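Local coordinates for sortase B (Clostridium perfringens, PDB 5YFK), which is a sortase of class B, a cysteine transpeptidase that probably cleaves a sorting signal in secreted proteins and joins them to the cell wall, at residues G112-R116 / T208-D212. The protein carries 1 engineered substitution. Numbering follows the deposited sequence.
Engineered in segment 208-212: Ser209 (natural residue Cys).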
loop_
_atom_site.group_PDB
_atom_site.type_symbol
_atom_site.label_atom_id
_atom_site.label_comp_id
_atom_site.label_asym_id
_atom_site.label_seq_id
_atom_site.Cartn_x
_atom_site.Cartn_y
_atom_site.Cartn_z
ATOM N N GLY A 112 -3.778 3.966 4.253
ATOM C CA GLY A 112 -5.076 4.478 3.827
ATOM C C GLY A 112 -6.147 4.219 4.857
ATOM O O GLY A 112 -5.998 3.349 5.702
ATOM N N HIS A 113 -7.220 4.995 4.778
ATOM C CA HIS A 113 -8.353 4.891 5.682
ATOM C C HIS A 113 -9.099 3.564 5.497
ATOM O O HIS A 113 -9.170 3.024 4.382
ATOM C CB HIS A 113 -9.340 6.035 5.428
ATOM C CG HIS A 113 -8.987 7.315 6.123
ATOM N ND1 HIS A 113 -8.858 7.402 7.493
ATOM C CD2 HIS A 113 -8.939 8.589 5.664
ATOM C CE1 HIS A 113 -8.719 8.671 7.841
ATOM N NE2 HIS A 113 -8.691 9.401 6.743
ATOM N N ASN A 114 -9.751 3.126 6.581
ATOM C CA ASN A 114 -10.810 2.140 6.518
ATOM C C ASN A 114 -12.032 2.713 7.198
ATOM O O ASN A 114 -12.099 2.738 8.418
ATOM C CB ASN A 114 -10.369 0.859 7.216
ATOM C CG ASN A 114 -11.527 -0.087 7.512
ATOM O OD1 ASN A 114 -12.590 -0.011 6.882
ATOM N ND2 ASN A 114 -11.267 -1.071 8.357
ATOM N N MET A 115 -12.910 3.323 6.409
ATOM C CA MET A 115 -13.988 4.121 6.967
ATOM C C MET A 115 -15.313 3.355 7.020
ATOM O O MET A 115 -16.358 3.925 7.347
ATOM C CB MET A 115 -14.133 5.423 6.177
ATOM C CG MET A 115 -13.063 6.449 6.516
ATOM S SD MET A 115 -13.413 8.072 5.824
ATOM C CE MET A 115 -15.009 8.434 6.560
ATOM N N ARG A 116 -15.234 2.042 6.824
ATOM C CA ARG A 116 -16.334 1.123 7.152
ATOM C C ARG A 116 -17.439 1.206 6.109
ATOM O O ARG A 116 -18.479 0.576 6.251
ATOM C CB ARG A 116 -16.904 1.405 8.548
ATOM C CG ARG A 116 -15.955 1.044 9.682
ATOM C CD ARG A 116 -16.656 0.248 10.779
ATOM N NE ARG A 116 -16.517 -1.200 10.596
ATOM C CZ ARG A 116 -16.856 -2.109 11.508
ATOM N NH1 ARG A 116 -17.342 -1.725 12.685
ATOM N NH2 ARG A 116 -16.703 -3.405 11.250
ATOM N N THR A 208 -3.774 -0.022 7.534
ATOM C CA THR A 208 -5.028 0.627 7.727
ATOM C C THR A 208 -5.534 0.478 9.167
ATOM O O THR A 208 -4.927 -0.226 9.979
ATOM C CB THR A 208 -6.079 0.167 6.702
ATOM O OG1 THR A 208 -7.197 1.043 6.741
ATOM C CG2 THR A 208 -6.572 -1.256 6.937
ATOM N N SER A 209 -6.662 1.124 9.470
ATOM C CA SER A 209 -7.280 0.965 10.771
ATOM C C SER A 209 -8.294 -0.173 10.779
ATOM O O SER A 209 -8.835 -0.539 9.740
ATOM C CB SER A 209 -7.907 2.276 11.213
ATOM O OG SER A 209 -9.066 2.555 10.457
ATOM N N GLY A 210 -8.453 -0.824 11.932
ATOM C CA GLY A 210 -9.494 -1.821 12.076
ATOM C C GLY A 210 -10.386 -1.534 13.271
ATOM O O GLY A 210 -10.166 -0.569 14.014
ATOM N N TYR A 211 -11.505 -2.234 13.327
ATOM C CA TYR A 211 -12.497 -1.963 14.360
ATOM C C TYR A 211 -12.812 -3.146 15.257
ATOM O O TYR A 211 -13.678 -3.050 16.127
ATOM C CB TYR A 211 -13.754 -1.451 13.702
ATOM C CG TYR A 211 -13.509 -0.183 12.968
ATOM C CD1 TYR A 211 -13.408 1.017 13.654
ATOM C CD2 TYR A 211 -13.215 -0.188 11.608
ATOM C CE1 TYR A 211 -13.085 2.193 13.003
ATOM C CE2 TYR A 211 -12.802 0.973 10.969
ATOM C CZ TYR A 211 -12.817 2.173 11.652
ATOM O OH TYR A 211 -12.552 3.360 10.992
ATOM N N ASP A 212 -11.975 -4.172 15.208
ATOM C CA ASP A 212 -12.113 -5.285 16.144
ATOM C C ASP A 212 -11.907 -4.855 17.610
ATOM O O ASP A 212 -12.379 -5.518 18.527
ATOM C CB ASP A 212 -11.118 -6.388 15.814
ATOM C CG ASP A 212 -11.599 -7.295 14.733
ATOM O OD1 ASP A 212 -12.743 -7.120 14.295
ATOM O OD2 ASP A 212 -10.796 -8.121 14.253
HETATM O O HOH W 1 -9.380 4.806 8.915
#
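The ring of Tyr211 carries the side chain of Arg116 over one face, while the carbonyl oxygen of Asn114 lies in its plane at the edge. Arg116 CD sits 3.9 Å from the ring centroid in a CH-pi contact, displaced toward the rim, and the guanidinium continues past Tyr211 CD2 toward Tyr211 CB with its plane only 15° from that of the ring. Bends in the middle of the arginine chain lay it along the tyrosine in this way. At the edge, Tyr211 OH donates to Asn114 O at 2.7 Å, nearly in line with the carbonyl. The Asn114 amide stands steeply to the same ring, its CG anti to the backbone N (chi1 165°); from there ND2 donates to Ser209 O at 2.8 Å. Its OD1 accepts a weak bond from Arg116 N. In the sortase beta-barrel these residues join the loop after strand 107-111 to strand 203-210 and the residues that follow it, bringing together the predicted catalytic His113 and position 209, where an engineered serine replaces the natural cysteine predicted to form the acyl-thioester. A water spans the two, 3.0 Å from His113 ND1 and 2.7 Å from Ser209 OG, and also accepts from Asn114 N. Leu80 O binds His113 NE2, and Arg217, the predicted transition-state stabiliser, touches Ser209. Thr208, which is buried, donates from OG1 to Gly112 O at 2.8 Å, tilted 30° from the carbonyl plane.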